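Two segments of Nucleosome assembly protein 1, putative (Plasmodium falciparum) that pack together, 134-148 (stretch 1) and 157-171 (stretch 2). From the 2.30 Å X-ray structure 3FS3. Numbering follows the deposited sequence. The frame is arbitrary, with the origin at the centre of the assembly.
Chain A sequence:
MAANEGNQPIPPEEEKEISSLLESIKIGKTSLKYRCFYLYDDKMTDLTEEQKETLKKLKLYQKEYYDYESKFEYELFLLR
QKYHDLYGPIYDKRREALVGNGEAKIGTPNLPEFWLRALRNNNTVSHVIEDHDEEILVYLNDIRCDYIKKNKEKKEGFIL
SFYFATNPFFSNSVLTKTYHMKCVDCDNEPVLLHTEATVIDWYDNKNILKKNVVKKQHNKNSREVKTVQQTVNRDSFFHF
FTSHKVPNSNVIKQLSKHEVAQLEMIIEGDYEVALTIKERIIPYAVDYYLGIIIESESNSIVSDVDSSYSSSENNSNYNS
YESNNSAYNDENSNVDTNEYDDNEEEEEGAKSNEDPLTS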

# COMPACT_ATOMS: atom_id res chain seq x y z
N GLU A 134 22.06 17.97 12.80
CA GLU A 134 23.20 17.42 12.08
C GLU A 134 24.44 17.10 12.91
O GLU A 134 25.12 16.11 12.66
CB GLU A 134 23.56 18.34 10.90
CG GLU A 134 22.38 18.57 9.96
CD GLU A 134 22.74 19.33 8.70
OE1 GLU A 134 23.30 20.44 8.82
OE2 GLU A 134 22.46 18.83 7.59
N GLU A 135 24.74 17.93 13.91
CA GLU A 135 25.91 17.67 14.74
C GLU A 135 25.70 16.42 15.57
O GLU A 135 26.66 15.81 16.04
CB GLU A 135 26.25 18.87 15.63
CG GLU A 135 25.15 19.36 16.55
CD GLU A 135 25.50 20.69 17.19
OE1 GLU A 135 25.79 21.66 16.45
OE2 GLU A 135 25.50 20.78 18.44
N ILE A 136 24.45 16.01 15.74
CA ILE A 136 24.16 14.81 16.51
C ILE A 136 24.14 13.58 15.59
O ILE A 136 24.70 12.53 15.91
CB ILE A 136 22.80 14.94 17.25
CG1 ILE A 136 22.82 16.18 18.14
CG2 ILE A 136 22.56 13.71 18.14
CD1 ILE A 136 21.48 16.48 18.80
N LEU A 137 23.53 13.74 14.42
CA LEU A 137 23.41 12.65 13.46
C LEU A 137 24.73 12.14 12.88
O LEU A 137 24.80 11.02 12.38
CB LEU A 137 22.44 13.07 12.34
CG LEU A 137 20.98 13.28 12.78
CD1 LEU A 137 20.19 13.94 11.65
CD2 LEU A 137 20.35 11.92 13.18
N VAL A 138 25.78 12.95 12.96
CA VAL A 138 27.08 12.52 12.46
C VAL A 138 27.65 11.40 13.34
O VAL A 138 28.62 10.74 12.96
CB VAL A 138 28.10 13.69 12.43
CG1 VAL A 138 27.63 14.78 11.45
CG2 VAL A 138 28.29 14.27 13.83
N TYR A 139 27.06 11.19 14.51
CA TYR A 139 27.51 10.13 15.42
C TYR A 139 26.76 8.83 15.14
O TYR A 139 27.03 7.80 15.76
CB TYR A 139 27.28 10.55 16.87
CG TYR A 139 28.27 11.59 17.36
CD1 TYR A 139 29.50 11.20 17.89
CD2 TYR A 139 28.00 12.95 17.23
CE1 TYR A 139 30.44 12.14 18.28
CE2 TYR A 139 28.95 13.91 17.62
CZ TYR A 139 30.17 13.49 18.14
OH TYR A 139 31.14 14.41 18.49
N LEU A 140 25.83 8.87 14.19
CA LEU A 140 25.04 7.71 13.84
C LEU A 140 25.93 6.61 13.23
O LEU A 140 26.67 6.86 12.28
CB LEU A 140 23.92 8.15 12.88
CG LEU A 140 22.57 7.41 12.87
CD1 LEU A 140 22.12 7.11 14.30
CD2 LEU A 140 21.53 8.25 12.14
N ASN A 141 25.89 5.41 13.82
CA ASN A 141 26.69 4.27 13.33
C ASN A 141 25.85 3.32 12.49
O ASN A 141 26.36 2.69 11.57
CB ASN A 141 27.28 3.45 14.48
CG ASN A 141 28.65 3.95 14.93
OD1 ASN A 141 29.29 4.74 14.24
ND2 ASN A 141 29.10 3.47 16.08
N ASP A 142 24.57 3.21 12.82
CA ASP A 142 23.74 2.28 12.08
C ASP A 142 22.27 2.44 12.39
O ASP A 142 21.89 2.87 13.49
CB ASP A 142 24.20 0.86 12.41
CG ASP A 142 23.61 -0.19 11.48
OD1 ASP A 142 23.37 0.10 10.29
OD2 ASP A 142 23.42 -1.34 11.94
N ILE A 143 21.44 2.11 11.40
CA ILE A 143 19.99 2.15 11.53
C ILE A 143 19.54 0.77 11.09
O ILE A 143 19.90 0.31 10.01
CB ILE A 143 19.34 3.20 10.61
CG1 ILE A 143 19.91 4.59 10.89
CG2 ILE A 143 17.83 3.21 10.84
CD1 ILE A 143 19.26 5.68 10.04
N ARG A 144 18.75 0.11 11.94
CA ARG A 144 18.26 -1.23 11.63
C ARG A 144 16.78 -1.39 11.93
O ARG A 144 16.21 -0.65 12.74
CB ARG A 144 19.04 -2.28 12.45
CG ARG A 144 20.54 -2.31 12.16
CD ARG A 144 21.32 -3.22 13.12
NE ARG A 144 21.00 -4.64 12.96
CZ ARG A 144 20.01 -5.28 13.59
NH1 ARG A 144 19.23 -4.62 14.43
NH2 ARG A 144 19.81 -6.57 13.37
N CYS A 145 16.15 -2.34 11.25
CA CYS A 145 14.74 -2.63 11.45
C CYS A 145 14.61 -4.10 11.87
O CYS A 145 15.22 -4.98 11.26
CB CYS A 145 13.95 -2.39 10.17
SG CYS A 145 12.18 -2.81 10.31
N ASP A 146 13.82 -4.34 12.90
CA ASP A 146 13.60 -5.69 13.41
C ASP A 146 12.12 -5.92 13.68
O ASP A 146 11.37 -4.97 13.92
CB ASP A 146 14.36 -5.89 14.73
CG ASP A 146 15.83 -6.11 14.53
OD1 ASP A 146 16.62 -5.67 15.40
OD2 ASP A 146 16.21 -6.73 13.51
N TYR A 147 11.72 -7.19 13.63
CA TYR A 147 10.34 -7.57 13.93
C TYR A 147 10.33 -7.68 15.44
O TYR A 147 11.37 -7.94 16.04
CB TYR A 147 10.02 -8.97 13.37
CG TYR A 147 9.79 -9.05 11.88
CD1 TYR A 147 8.70 -8.41 11.29
CD2 TYR A 147 10.66 -9.76 11.06
CE1 TYR A 147 8.47 -8.48 9.92
CE2 TYR A 147 10.45 -9.84 9.68
CZ TYR A 147 9.35 -9.20 9.12
OH TYR A 147 9.14 -9.26 7.76
N ILE A 148 9.17 -7.48 16.05
CA ILE A 148 9.07 -7.62 17.49
C ILE A 148 9.15 -9.13 17.74
O ILE A 148 8.37 -9.90 17.17
CB ILE A 148 7.73 -7.08 18.02
CG1 ILE A 148 7.60 -5.59 17.67
CG2 ILE A 148 7.64 -7.30 19.52
CD1 ILE A 148 6.30 -4.96 18.10
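Stretch 2, residues 157-171: GFILSFYFATNPFFS

The two stretches form an antiparallel strand pair with a classic beta bulge near one end, extended past the bulge by a small aromatic cluster that closes over the helix residue Ile136. Stretch 2 runs as a strand from Phe158 to Phe164 beside strand 140-147 of stretch 1; their N-to-C directions differ by 161°, and the axes approach to 4.6 Å. After Phe164 the chain leaves the strand but stays on stretch 1, following the turn from Leu137 to Leu140 back to the helix. Together the two segments bury 1283 Å².

The register is set by three hydrogen-bonded pairs alternating with non-hydrogen-bonded ones. Ile159 pairs with Asp146, its N 2.7 Å from Asp146 O and its O 3.0 Å from Asp146 N. Ser161 does the same with Arg144, through Ser161 N to Arg144 O at 2.8 Å and Arg144 N to Ser161 O at 2.9 Å. Alternating with these are the non-hydrogen-bonded pairs Phe158 with Tyr147, Leu160 with Cys145 and Phe162 with Ile143, with CA atoms 4.5 to 4.6 Å apart. Beyond the first pair, Ile148 N reaches Gly157 O at 3.3 Å.

At Tyr163 the pattern changes. Its N donates to Asp142 O at 2.7 Å, but its O receives Asn141 N at 2.7 Å and, weakly, Asp142 N at 3.4 Å. Asn141 is the extra residue, with phi/psi of -100/-32 in an otherwise extended strand; the one-residue shift brings Phe164 opposite Leu140. Ala165 N then closes the ladder on Tyr139 O at 2.9 Å.

Side chains sort by face. Phe158, Leu160, Phe162 and Phe164 share one face with Tyr147, Cys145, Ile143 and Leu140. Leu140 CD1 lies over the ring of Phe164, 3.4 Å from its centroid, and also 4.0 Å from Phe162 CB, so one methyl ties two successive residues of this face together. Farther along, Ile143 CD1 is 3.9 Å from Phe162 CE1, and Cys145 CB is 3.9 Å from Leu160 CD2. The other face is more polar: Arg144 NH1 bridges to Asp146 OD1 at 3.0 Å within its own strand, while Asp146 CB packs 3.7 Å from Ile159 CG2.

Past the strand, Tyr139 and Ile136 receive the loop. Asn167 CB sits over the Tyr139 ring, 3.7 Å from its centroid, and Pro168 CD is 3.6 Å from Tyr139 CZ. Phe169 turns its face to Ile136, whose CG1 stands 3.5 Å from the ring centroid and almost on its normal; its edge meets Tyr139, CE2 to CE2 at 3.9 Å. Asn167 helps to hold the loop in shape: OD1 accepts from Phe169 N at 2.7 Å and Phe170 N at 2.9 Å, and ND2 donates to Ala165 O at 3.1 Å. The rule is economical: backbone pairing fixes the register, the bulge absorbs one residue, and aromatic rings carry the contact on to the helix.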

# COMPACT_ATOMS: atom_id res chain seq x y z
N GLY A 157 4.42 -5.86 15.36
CA GLY A 157 4.88 -4.86 14.41
C GLY A 157 6.38 -4.86 14.19
O GLY A 157 7.02 -5.91 14.17
N PHE A 158 6.96 -3.67 14.02
CA PHE A 158 8.39 -3.55 13.80
C PHE A 158 9.05 -2.53 14.72
O PHE A 158 8.38 -1.67 15.31
CB PHE A 158 8.66 -3.19 12.33
CG PHE A 158 8.16 -1.83 11.94
CD1 PHE A 158 8.98 -0.71 12.05
CD2 PHE A 158 6.87 -1.66 11.45
CE1 PHE A 158 8.52 0.55 11.69
CE2 PHE A 158 6.41 -0.40 11.09
CZ PHE A 158 7.24 0.70 11.21
N ILE A 159 10.37 -2.62 14.84
CA ILE A 159 11.11 -1.71 15.69
C ILE A 159 12.33 -1.16 14.98
O ILE A 159 13.16 -1.92 14.47
CB ILE A 159 11.50 -2.42 17.02
CG1 ILE A 159 12.48 -1.55 17.83
CG2 ILE A 159 12.06 -3.79 16.74
CD1 ILE A 159 13.93 -1.82 17.52
N LEU A 160 12.43 0.16 14.92
CA LEU A 160 13.56 0.84 14.29
C LEU A 160 14.63 1.18 15.33
O LEU A 160 14.32 1.77 16.36
CB LEU A 160 13.09 2.12 13.61
CG LEU A 160 12.13 1.98 12.43
CD1 LEU A 160 11.70 3.37 11.98
CD2 LEU A 160 12.80 1.20 11.29
N SER A 161 15.87 0.81 15.06
CA SER A 161 16.95 1.09 16.01
C SER A 161 18.01 2.00 15.40
O SER A 161 18.46 1.78 14.28
CB SER A 161 17.61 -0.21 16.48
OG SER A 161 16.69 -1.01 17.19
N PHE A 162 18.39 3.02 16.16
CA PHE A 162 19.40 3.99 15.75
C PHE A 162 20.60 3.85 16.69
O PHE A 162 20.52 4.20 17.87
CB PHE A 162 18.80 5.40 15.84
CG PHE A 162 17.61 5.62 14.93
CD1 PHE A 162 17.74 6.34 13.75
CD2 PHE A 162 16.38 5.06 15.24
CE1 PHE A 162 16.66 6.50 12.89
CE2 PHE A 162 15.29 5.22 14.39
CZ PHE A 162 15.43 5.95 13.21
N TYR A 163 21.70 3.31 16.17
CA TYR A 163 22.90 3.10 16.96
C TYR A 163 23.82 4.31 16.88
O TYR A 163 24.17 4.77 15.79
CB TYR A 163 23.62 1.84 16.46
CG TYR A 163 22.80 0.58 16.63
CD1 TYR A 163 23.06 -0.32 17.67
CD2 TYR A 163 21.73 0.31 15.77
CE1 TYR A 163 22.27 -1.46 17.84
CE2 TYR A 163 20.95 -0.82 15.94
CZ TYR A 163 21.21 -1.70 16.98
OH TYR A 163 20.39 -2.79 17.16
N PHE A 164 24.21 4.81 18.04
CA PHE A 164 25.07 5.99 18.09
C PHE A 164 26.41 5.70 18.76
O PHE A 164 26.49 4.94 19.73
CB PHE A 164 24.38 7.11 18.87
CG PHE A 164 23.22 7.73 18.15
CD1 PHE A 164 23.40 8.86 17.37
CD2 PHE A 164 21.94 7.19 18.27
CE1 PHE A 164 22.33 9.46 16.72
CE2 PHE A 164 20.86 7.78 17.62
CZ PHE A 164 21.06 8.92 16.85
N ALA A 165 27.47 6.31 18.23
CA ALA A 165 28.78 6.15 18.82
C ALA A 165 28.76 7.04 20.06
O ALA A 165 27.88 7.88 20.22
CB ALA A 165 29.86 6.63 17.85
N THR A 166 29.72 6.83 20.95
CA THR A 166 29.84 7.63 22.15
C THR A 166 29.78 9.06 21.64
O THR A 166 30.43 9.39 20.65
CB THR A 166 31.19 7.40 22.83
OG1 THR A 166 31.29 6.02 23.20
CG2 THR A 166 31.32 8.29 24.07
N ASN A 167 28.99 9.89 22.30
CA ASN A 167 28.81 11.25 21.84
C ASN A 167 28.54 12.20 23.01
O ASN A 167 28.13 11.77 24.08
CB ASN A 167 27.66 11.28 20.83
CG ASN A 167 26.32 11.06 21.49
OD1 ASN A 167 25.79 11.97 22.13
ND2 ASN A 167 25.78 9.85 21.37
N PRO A 168 28.77 13.51 22.82
CA PRO A 168 28.56 14.51 23.86
C PRO A 168 27.12 15.00 24.05
O PRO A 168 26.88 15.93 24.83
CB PRO A 168 29.51 15.63 23.44
CG PRO A 168 29.39 15.59 21.94
CD PRO A 168 29.41 14.10 21.63
N PHE A 169 26.18 14.38 23.37
CA PHE A 169 24.78 14.81 23.46
C PHE A 169 23.92 13.97 24.39
O PHE A 169 23.16 14.51 25.19
CB PHE A 169 24.19 14.84 22.05
CG PHE A 169 24.86 15.81 21.15
CD1 PHE A 169 24.59 17.18 21.26
CD2 PHE A 169 25.81 15.38 20.23
CE1 PHE A 169 25.26 18.11 20.46
CE2 PHE A 169 26.49 16.31 19.43
CZ PHE A 169 26.21 17.67 19.55
N PHE A 170 24.03 12.65 24.28
CA PHE A 170 23.28 11.76 25.16
C PHE A 170 24.08 10.49 25.38
O PHE A 170 24.95 10.16 24.58
CB PHE A 170 21.88 11.45 24.58
CG PHE A 170 21.90 10.92 23.17
CD1 PHE A 170 22.39 9.65 22.90
CD2 PHE A 170 21.38 11.68 22.13
CE1 PHE A 170 22.35 9.14 21.60
CE2 PHE A 170 21.34 11.19 20.82
CZ PHE A 170 21.82 9.91 20.56
N SER A 171 23.79 9.79 26.47
CA SER A 171 24.52 8.57 26.80
C SER A 171 24.04 7.30 26.10
O SER A 171 24.80 6.35 25.96
CB SER A 171 24.49 8.35 28.32
OG SER A 171 23.15 8.27 28.79